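Local coordinates for protein metallo-beta-lactamase (Simiduia agarivorans, PDB 6MFI) that probably hydrolyses the beta-lactam ring of antibiotics, as a class B3 metallo-beta-lactamase with two zinc ions in its active site, at residues A211-P216 and T251-A256; H110-H115 and P186-G191; L180-T185 and L193-R198. One frame throughout, in Å; residues are numbered along the deposited sequence.

Contact 1. Residues A211-P216 and T251-A256; sequences ADSLSP and TPHPSA. With ZN (zinc ion), chain B.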
loop_
_atom_site.group_PDB
_atom_site.type_symbol
_atom_site.label_atom_id
_atom_site.label_comp_id
_atom_site.label_asym_id
_atom_site.label_seq_id
_atom_site.Cartn_x
_atom_site.Cartn_y
_atom_site.Cartn_z
ATOM N N ALA A 211 5.081 1.153 3.219
ATOM C CA ALA A 211 6.081 0.916 2.189
ATOM C C ALA A 211 5.535 -0.001 1.102
ATOM O O ALA A 211 4.889 -1.012 1.389
ATOM C CB ALA A 211 7.344 0.307 2.800
ATOM N N ASP A 212 5.812 0.357 -0.150
ATOM C CA ASP A 212 5.330 -0.409 -1.289
ATOM C C ASP A 212 5.965 -1.800 -1.307
ATOM O O ASP A 212 6.941 -2.082 -0.607
ATOM C CB ASP A 212 5.629 0.338 -2.590
ATOM C CG ASP A 212 4.980 -0.310 -3.800
ATOM O OD1 ASP A 212 3.737 -0.262 -3.904
ATOM O OD2 ASP A 212 5.713 -0.870 -4.642
ATOM N N SER A 213 5.382 -2.682 -2.125
ATOM C CA SER A 213 5.884 -4.048 -2.242
ATOM C C SER A 213 7.359 -4.064 -2.623
ATOM O O SER A 213 8.153 -4.811 -2.038
ATOM C CB SER A 213 5.049 -4.826 -3.260
ATOM O OG SER A 213 3.680 -4.822 -2.896
ATOM N N LEU A 214 7.743 -3.249 -3.604
ATOM C CA LEU A 214 9.132 -3.059 -4.013
ATOM C C LEU A 214 9.790 -4.345 -4.502
ATOM O O LEU A 214 11.004 -4.360 -4.736
ATOM C CB LEU A 214 9.964 -2.452 -2.875
ATOM C CG LEU A 214 9.568 -1.042 -2.432
ATOM C CD1 LEU A 214 10.590 -0.486 -1.468
ATOM C CD2 LEU A 214 9.421 -0.123 -3.625
ATOM N N SER A 215 9.023 -5.423 -4.675
ATOM C CA SER A 215 9.592 -6.717 -5.023
ATOM C C SER A 215 10.076 -6.717 -6.471
ATOM O O SER A 215 9.368 -6.242 -7.364
ATOM C CB SER A 215 8.562 -7.826 -4.824
ATOM O OG SER A 215 7.352 -7.507 -5.487
ATOM N N PRO A 216 11.283 -7.250 -6.722
ATOM C CA PRO A 216 11.825 -7.416 -8.079
ATOM C C PRO A 216 11.173 -8.559 -8.857
ATOM O O PRO A 216 11.851 -9.418 -9.426
ATOM C CB PRO A 216 13.309 -7.686 -7.817
ATOM C CG PRO A 216 13.336 -8.337 -6.471
ATOM C CD PRO A 216 12.225 -7.698 -5.684
ATOM N N THR A 251 2.618 -2.993 4.917
ATOM C CA THR A 251 2.863 -3.388 3.539
ATOM C C THR A 251 1.562 -3.774 2.852
ATOM O O THR A 251 0.660 -4.330 3.486
ATOM C CB THR A 251 3.843 -4.568 3.470
ATOM O OG1 THR A 251 3.404 -5.613 4.345
ATOM C CG2 THR A 251 5.240 -4.121 3.879
ATOM N N PRO A 252 1.437 -3.483 1.550
ATOM C CA PRO A 252 0.215 -3.879 0.826
ATOM C C PRO A 252 -0.041 -5.373 0.863
ATOM O O PRO A 252 -1.201 -5.802 0.909
ATOM C CB PRO A 252 0.478 -3.374 -0.599
ATOM C CG PRO A 252 1.473 -2.279 -0.434
ATOM C CD PRO A 252 2.351 -2.700 0.703
ATOM N N HIS A 253 1.014 -6.182 0.825
ATOM C CA HIS A 253 0.907 -7.588 1.173
ATOM C C HIS A 253 1.332 -7.729 2.625
ATOM O O HIS A 253 2.519 -7.544 2.930
ATOM C CB HIS A 253 1.787 -8.447 0.268
ATOM C CG HIS A 253 1.384 -8.410 -1.173
ATOM N ND1 HIS A 253 0.382 -9.204 -1.687
ATOM C CD2 HIS A 253 1.848 -7.672 -2.210
ATOM C CE1 HIS A 253 0.245 -8.958 -2.977
ATOM N NE2 HIS A 253 1.123 -8.032 -3.320
ATOM N N PRO A 254 0.415 -8.030 3.549
ATOM C CA PRO A 254 0.769 -7.985 4.979
ATOM C C PRO A 254 1.937 -8.878 5.355
ATOM O O PRO A 254 2.727 -8.508 6.232
ATOM C CB PRO A 254 -0.526 -8.432 5.670
ATOM C CG PRO A 254 -1.607 -8.083 4.695
ATOM C CD PRO A 254 -1.012 -8.323 3.339
ATOM N N SER A 255 2.082 -10.039 4.715
ATOM C CA SER A 255 3.179 -10.935 5.051
ATOM C C SER A 255 4.532 -10.424 4.571
ATOM O O SER A 255 5.557 -10.997 4.953
ATOM C CB SER A 255 2.914 -12.326 4.475
ATOM O OG SER A 255 1.803 -12.938 5.108
ATOM N N ALA A 256 4.563 -9.369 3.750
ATOM C CA ALA A 256 5.839 -8.803 3.327
ATOM C C ALA A 256 6.604 -8.206 4.502
ATOM O O ALA A 256 7.840 -8.214 4.503
ATOM C CB ALA A 256 5.620 -7.748 2.244
HETATM ZN ZN ZN B . 0.586 -7.013 -5.070
HETATM O O HOH W 1 3.850 -5.707 -0.138
HETATM O O HOH W 2 1.239 -7.045 -6.946
#
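Part of the dinuclear zinc site, beside the second zinc, is where Ser213 meets Pro252 and His253. Ser213 OG lies at the edge of the His253 imidazole, near its plane and 3.5 Å from His253 CD2, a packing contact and not a hydrogen bond. A water ties the two loops together instead: it sits 2.9 Å from Ser213 OG and accepts from His253 N at 3.0 Å. With CG anti to the carbonyl carbon (chi1 -64°), the ring of His253 is carried to the metal, where His253 NE2 binds the zinc at 2.1 Å; the bridging water, Asp114 and His115 complete that ion's shell. Pro252 fits against the other loop through its ring, Pro252 CD lying 3.1 Å from Ala211 O. The carbonyl oxygen His253 O is gripped by two donors from opposite faces of its plane: Thr251 OG1 at 2.6 Å and Ala256 N at 2.9 Å, the latter closing the turn that opens the 3-10 segment 254-256. On the facing loop, Leu214 N donates to Asp212 OD2 (3.3 Å), an Asx turn, while Asp212 OD1 is bonded to His110, a ligand of the first zinc. The two loops follow strands 206-210 and 248-250, parallel neighbours in one sheet; Leu214 packs on helices 228-242 and 274-291, and Pro252 touches His115 of helix 113-116.

Contact 2. Residues H110-H115 and P186-G191; sequences HEHIDH and PGHTPG. With ZN (zinc ion), chain C; ZN (zinc ion), chain B.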
loop_
_atom_site.group_PDB
_atom_site.type_symbol
_atom_site.label_atom_id
_atom_site.label_comp_id
_atom_site.label_asym_id
_atom_site.label_seq_id
_atom_site.Cartn_x
_atom_site.Cartn_y
_atom_site.Cartn_z
ATOM N N HIS A 110 0.900 0.868 -5.294
ATOM C CA HIS A 110 1.284 0.796 -6.695
ATOM C C HIS A 110 0.098 0.307 -7.516
ATOM O O HIS A 110 -0.860 -0.263 -6.989
ATOM C CB HIS A 110 2.514 -0.097 -6.911
ATOM C CG HIS A 110 2.309 -1.529 -6.529
ATOM N ND1 HIS A 110 2.699 -2.036 -5.309
ATOM C CD2 HIS A 110 1.779 -2.568 -7.217
ATOM C CE1 HIS A 110 2.406 -3.324 -5.256
ATOM N NE2 HIS A 110 1.848 -3.672 -6.402
ATOM N N GLU A 111 0.185 0.535 -8.826
ATOM C CA GLU A 111 -0.952 0.435 -9.742
ATOM C C GLU A 111 -1.194 -0.977 -10.259
ATOM O O GLU A 111 -1.510 -1.159 -11.439
ATOM C CB GLU A 111 -0.747 1.406 -10.902
ATOM C CG GLU A 111 0.558 1.207 -11.668
ATOM C CD GLU A 111 1.734 1.954 -11.062
ATOM O OE1 GLU A 111 2.627 2.372 -11.828
ATOM O OE2 GLU A 111 1.768 2.122 -9.825
ATOM N N HIS A 112 -1.071 -1.997 -9.416
ATOM C CA HIS A 112 -1.402 -3.354 -9.823
ATOM C C HIS A 112 -2.839 -3.684 -9.433
ATOM O O HIS A 112 -3.397 -3.108 -8.495
ATOM C CB HIS A 112 -0.436 -4.363 -9.203
ATOM C CG HIS A 112 0.837 -4.527 -9.972
ATOM N ND1 HIS A 112 1.821 -5.420 -9.604
ATOM C CD2 HIS A 112 1.289 -3.912 -11.091
ATOM C CE1 HIS A 112 2.823 -5.347 -10.462
ATOM N NE2 HIS A 112 2.526 -4.440 -11.374
ATOM N N ILE A 113 -3.431 -4.630 -10.167
ATOM C CA ILE A 113 -4.861 -4.908 -10.034
ATOM C C ILE A 113 -5.204 -5.415 -8.639
ATOM O O ILE A 113 -6.315 -5.188 -8.145
ATOM C CB ILE A 113 -5.311 -5.904 -11.124
ATOM C CG1 ILE A 113 -6.824 -6.132 -11.059
ATOM C CG2 ILE A 113 -4.558 -7.220 -10.999
ATOM C CD1 ILE A 113 -7.339 -7.141 -12.061
ATOM N N ASP A 114 -4.269 -6.095 -7.973
ATOM C CA ASP A 114 -4.565 -6.627 -6.649
ATOM C C ASP A 114 -4.588 -5.553 -5.570
ATOM O O ASP A 114 -4.944 -5.859 -4.428
ATOM C CB ASP A 114 -3.559 -7.718 -6.274
ATOM C CG ASP A 114 -2.122 -7.253 -6.387
ATOM O OD1 ASP A 114 -1.788 -6.590 -7.389
ATOM O OD2 ASP A 114 -1.327 -7.559 -5.474
ATOM N N HIS A 115 -4.230 -4.313 -5.897
ATOM C CA HIS A 115 -4.225 -3.227 -4.927
ATOM C C HIS A 115 -5.128 -2.060 -5.298
ATOM O O HIS A 115 -5.627 -1.382 -4.398
ATOM C CB HIS A 115 -2.797 -2.699 -4.723
ATOM C CG HIS A 115 -1.822 -3.749 -4.292
ATOM N ND1 HIS A 115 -1.925 -4.411 -3.087
ATOM C CD2 HIS A 115 -0.730 -4.257 -4.908
ATOM C CE1 HIS A 115 -0.936 -5.280 -2.980
ATOM N NE2 HIS A 115 -0.195 -5.205 -4.070
ATOM N N PRO A 186 9.724 3.575 -7.045
ATOM C CA PRO A 186 9.409 2.699 -8.175
ATOM C C PRO A 186 10.293 1.456 -8.158
ATOM O O PRO A 186 11.099 1.243 -7.256
ATOM C CB PRO A 186 9.697 3.584 -9.388
ATOM C CG PRO A 186 10.798 4.469 -8.927
ATOM C CD PRO A 186 10.555 4.721 -7.456
ATOM N N GLY A 187 10.130 0.634 -9.191
ATOM C CA GLY A 187 10.838 -0.627 -9.277
ATOM C C GLY A 187 9.885 -1.786 -9.472
ATOM O O GLY A 187 9.945 -2.490 -10.484
ATOM N N HIS A 188 8.995 -1.993 -8.499
ATOM C CA HIS A 188 7.908 -2.946 -8.695
ATOM C C HIS A 188 6.951 -2.459 -9.774
ATOM O O HIS A 188 6.497 -3.246 -10.614
ATOM C CB HIS A 188 7.170 -3.171 -7.375
ATOM C CG HIS A 188 6.111 -4.222 -7.447
ATOM N ND1 HIS A 188 6.393 -5.570 -7.385
ATOM C CD2 HIS A 188 4.767 -4.126 -7.576
ATOM C CE1 HIS A 188 5.269 -6.258 -7.473
ATOM N NE2 HIS A 188 4.268 -5.405 -7.588
ATOM N N THR A 189 6.630 -1.172 -9.761
ATOM C CA THR A 189 5.876 -0.497 -10.805
ATOM C C THR A 189 6.537 0.848 -11.056
ATOM O O THR A 189 7.279 1.347 -10.203
ATOM C CB THR A 189 4.405 -0.282 -10.420
ATOM O OG1 THR A 189 4.326 0.668 -9.351
ATOM C CG2 THR A 189 3.748 -1.588 -9.994
ATOM N N PRO A 190 6.301 1.456 -12.221
ATOM C CA PRO A 190 6.868 2.793 -12.460
ATOM C C PRO A 190 6.334 3.860 -11.518
ATOM O O PRO A 190 7.074 4.785 -11.165
ATOM C CB PRO A 190 6.483 3.086 -13.919
ATOM C CG PRO A 190 5.380 2.126 -14.238
ATOM C CD PRO A 190 5.671 0.903 -13.432
ATOM N N GLY A 191 5.077 3.758 -11.091
ATOM C CA GLY A 191 4.483 4.794 -10.268
ATOM C C GLY A 191 4.166 4.376 -8.848
ATOM O O GLY A 191 3.198 4.863 -8.257
HETATM ZN ZN ZN C . 2.235 -5.469 -7.616
HETATM ZN ZN ZN B . 0.586 -7.013 -5.070
HETATM O O HOH W 2 1.239 -7.045 -6.946
#
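His188 turns the edge of its imidazole toward the face of His110, placing His188 CD2 over the centre of that ring and 3.2 Å from His110 NE2. The planes stand at 63° and the centroids 4.2 Å apart, which makes the pair T-shaped. His112 meets His188 at an oblique angle, and the three rings cluster because one zinc gathers them: His110 NE2, His112 ND1 and His188 NE2 all bind it, with a shared water as the fourth ligand. His112 thus coordinates through the nitrogen nearer its backbone, unlike the other two. The remaining ring nitrogens of His112 and His188 have protein partners, Asp149 and the carbonyl of Ser215 respectively, a second shell consistent with holding the rings in their rotation.

Thr189 wedges in beside the cluster. Its methyl lies over the face of His112, Thr189 CG2 being 3.7 Å from the ring centroid and 26° off the normal, a CH-pi contact. Thr189 OG1, between the backbone N and the carbonyl carbon (chi1 68°), donates to Glu111 OE2 at 3.0 Å, arriving from above the carboxylate plane. The other carboxylate oxygen, Glu111 OE1, takes Gly191 N on its syn lone pair at 2.9 Å. One buried carboxylate therefore clasps the loop at two points.

Further along, Asp114 OD2 (2.0 Å) and His115 NE2 (2.2 Å) bind the second zinc, which shares the water with the first. A His-x-His-x-Asp-His run completed by distant histidines, here His188 on the first zinc and His253 on the second, is the metal-binding signature of the metallo-beta-lactamase superfamily.

Contact 3. Residues L180-T185 and L193-R198; sequences LTAYAT and LSWQWR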
loop_
_atom_site.group_PDB
_atom_site.type_symbol
_atom_site.label_atom_id
_atom_site.label_comp_id
_atom_site.label_asym_id
_atom_site.label_seq_id
_atom_site.Cartn_x
_atom_site.Cartn_y
_atom_site.Cartn_z
ATOM N N LEU A 180 -0.144 13.372 5.323
ATOM C CA LEU A 180 0.643 12.276 4.778
ATOM C C LEU A 180 1.637 12.814 3.759
ATOM O O LEU A 180 1.351 13.775 3.040
ATOM C CB LEU A 180 -0.248 11.221 4.110
ATOM C CG LEU A 180 -1.473 10.706 4.866
ATOM C CD1 LEU A 180 -2.719 11.500 4.502
ATOM C CD2 LEU A 180 -1.674 9.229 4.576
ATOM N N THR A 181 2.809 12.190 3.704
ATOM C CA THR A 181 3.838 12.525 2.728
ATOM C C THR A 181 4.163 11.286 1.908
ATOM O O THR A 181 4.361 10.202 2.467
ATOM C CB THR A 181 5.102 13.060 3.410
ATOM O OG1 THR A 181 4.767 14.187 4.228
ATOM C CG2 THR A 181 6.133 13.480 2.372
ATOM N N ALA A 182 4.213 11.446 0.590
ATOM C CA ALA A 182 4.509 10.347 -0.316
ATOM C C ALA A 182 5.970 10.378 -0.739
ATOM O O ALA A 182 6.610 11.432 -0.764
ATOM C CB ALA A 182 3.615 10.399 -1.555
ATOM N N TYR A 183 6.491 9.201 -1.078
ATOM C CA TYR A 183 7.851 9.057 -1.577
ATOM C C TYR A 183 7.823 8.122 -2.774
ATOM O O TYR A 183 7.391 6.972 -2.654
ATOM C CB TYR A 183 8.788 8.523 -0.491
ATOM C CG TYR A 183 8.843 9.394 0.742
ATOM C CD1 TYR A 183 9.718 10.470 0.817
ATOM C CD2 TYR A 183 8.016 9.144 1.830
ATOM C CE1 TYR A 183 9.771 11.271 1.943
ATOM C CE2 TYR A 183 8.061 9.939 2.958
ATOM C CZ TYR A 183 8.939 11.000 3.009
ATOM O OH TYR A 183 8.986 11.792 4.133
ATOM N N ALA A 184 8.268 8.620 -3.924
ATOM C CA ALA A 184 8.295 7.820 -5.142
ATOM C C ALA A 184 9.303 6.690 -4.978
ATOM O O ALA A 184 10.515 6.924 -4.969
ATOM C CB ALA A 184 8.642 8.694 -6.343
ATOM N N THR A 185 8.803 5.462 -4.838
ATOM C CA THR A 185 9.635 4.269 -4.702
ATOM C C THR A 185 9.289 3.295 -5.823
ATOM O O THR A 185 8.623 2.276 -5.594
ATOM C CB THR A 185 9.447 3.610 -3.336
ATOM O OG1 THR A 185 8.069 3.255 -3.160
ATOM C CG2 THR A 185 9.867 4.560 -2.224
ATOM N N LEU A 193 4.351 4.167 -4.818
ATOM C CA LEU A 193 4.515 5.179 -3.785
ATOM C C LEU A 193 4.639 4.516 -2.421
ATOM O O LEU A 193 4.100 3.432 -2.186
ATOM C CB LEU A 193 3.337 6.167 -3.769
ATOM C CG LEU A 193 3.175 7.106 -4.964
ATOM C CD1 LEU A 193 2.035 8.082 -4.718
ATOM C CD2 LEU A 193 4.468 7.852 -5.245
ATOM N N SER A 194 5.360 5.187 -1.525
ATOM C CA SER A 194 5.443 4.810 -0.121
ATOM C C SER A 194 4.972 5.987 0.719
ATOM O O SER A 194 5.492 7.099 0.580
ATOM C CB SER A 194 6.868 4.406 0.269
ATOM O OG SER A 194 7.298 3.273 -0.464
ATOM N N TRP A 195 3.988 5.744 1.579
ATOM C CA TRP A 195 3.341 6.793 2.350
ATOM C C TRP A 195 3.803 6.753 3.800
ATOM O O TRP A 195 4.053 5.684 4.363
ATOM C CB TRP A 195 1.818 6.655 2.280
ATOM C CG TRP A 195 1.271 6.973 0.925
ATOM C CD1 TRP A 195 0.980 6.085 -0.070
ATOM C CD2 TRP A 195 0.946 8.271 0.412
ATOM N NE1 TRP A 195 0.496 6.749 -1.171
ATOM C CE2 TRP A 195 0.464 8.093 -0.900
ATOM C CE3 TRP A 195 1.015 9.566 0.935
ATOM C CZ2 TRP A 195 0.054 9.160 -1.696
ATOM C CZ3 TRP A 195 0.607 10.624 0.144
ATOM C CH2 TRP A 195 0.133 10.414 -1.158
ATOM N N GLN A 196 3.909 7.936 4.402
ATOM C CA GLN A 196 4.370 8.070 5.776
ATOM C C GLN A 196 3.550 9.140 6.478
ATOM O O GLN A 196 3.418 10.258 5.971
ATOM C CB GLN A 196 5.863 8.418 5.824
ATOM C CG GLN A 196 6.295 9.187 7.061
ATOM C CD GLN A 196 7.564 9.983 6.831
ATOM O OE1 GLN A 196 7.568 10.972 6.097
ATOM N NE2 GLN A 196 8.654 9.551 7.454
ATOM N N TRP A 197 2.997 8.791 7.638
ATOM C CA TRP A 197 2.203 9.714 8.434
ATOM C C TRP A 197 2.472 9.451 9.909
ATOM O O TRP A 197 3.120 8.469 10.283
ATOM C CB TRP A 197 0.705 9.580 8.129
ATOM C CG TRP A 197 0.135 8.244 8.496
ATOM C CD1 TRP A 197 -0.550 7.929 9.633
ATOM C CD2 TRP A 197 0.200 7.040 7.720
ATOM N NE1 TRP A 197 -0.913 6.604 9.615
ATOM C CE2 TRP A 197 -0.466 6.036 8.451
ATOM C CE3 TRP A 197 0.757 6.715 6.479
ATOM C CZ2 TRP A 197 -0.590 4.730 7.982
ATOM C CZ3 TRP A 197 0.631 5.418 6.015
ATOM C CH2 TRP A 197 -0.036 4.442 6.765
ATOM N N ARG A 198 1.967 10.345 10.753
ATOM C CA ARG A 198 2.095 10.225 12.196
ATOM C C ARG A 198 0.743 9.887 12.809
ATOM O O ARG A 198 -0.288 10.428 12.398
ATOM C CB ARG A 198 2.637 11.517 12.813
ATOM C CG ARG A 198 4.089 11.812 12.477
ATOM C CD ARG A 198 4.742 12.710 13.522
ATOM N NE ARG A 198 3.988 13.938 13.758
ATOM C CZ ARG A 198 3.174 14.134 14.792
ATOM N NH1 ARG A 198 3.002 13.178 15.694
ATOM N NH2 ARG A 198 2.529 15.286 14.922
#
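Strands 180-184 and 193-198 run antiparallel, their axes 4.6 Å apart at closest approach and their directions 153° apart, with Thr181-Gln196 and Tyr183-Ser194 as hydrogen-bonded pairs of two backbone bonds each, the straightest running from Thr181 N to Gln196 O at 3.0 Å with an angle of 169° at the hydrogen.

Between those pairs Ala182 faces Trp195 in a non-hydrogen-bonded pair, and the methyl of Ala182 sits over the face of the indole: Ala182 CB is 3.5 Å from the centroid of the six-membered ring of Trp195, a CH-pi contact. Trp195 CG is anti to the carbonyl carbon, which swings the indole back across the neighbouring strand. Leu180 adds to the same apolar layer, Leu180 CB touching Trp195 CE3 at 3.8 Å and Leu180 CD2 approaching Trp197 CE3 at 4.0 Å. The indole nitrogens look beyond the hairpin, that of Trp195 to the carbonyl of His108 and that of Trp197 to Thr56. Leu180 and Trp197 also meet Ile69 of strand 67-71, in the other sheet of the alpha-beta/beta-alpha sandwich.

The opposite face carries the polar side chains Thr181, Tyr183, Ser194 and Gln196. Tyr183 OH donates to Gln196 OE1 at 2.6 Å, the phenol crossing the amide with the two planes 79° apart, while Gln196 NE2 bonds to the carbonyl of Glu245. Near the hairpin's loop, Thr185 OG1 and Ser194 OG share a bond of 2.8 Å, and Ser194 OG is also reached by the backbone N of Asp212.

The chemistry is thus two-sided: aromatic and aliphatic groups fill the interface between the sheets, whereas hydroxyl and amide groups link the strands, and the start of the connecting loop, on the other face.

How the contacts relate
Contact 2 lies about 10 Å from contact 1 and about 14 Å from contact 3, and contacts 1 and 3 are also about 14 Å apart, all measured between centres. Along the chain, 110-115 comes first; the strands of contact 3 then flank the loop 186-191, so contacts 2 and 3 alternate, and contact 1 follows both. The hairpin and the strands leading into contact 1 belong to one five-stranded sheet, while 110-115 follows strand 103-107 of the seven-stranded sheet. Contacts 1 and 2 share a zinc and its bridging water. The metal site is therefore assembled from loops of both sheets, with the hairpin of contact 3 carrying the loop that supplies His188.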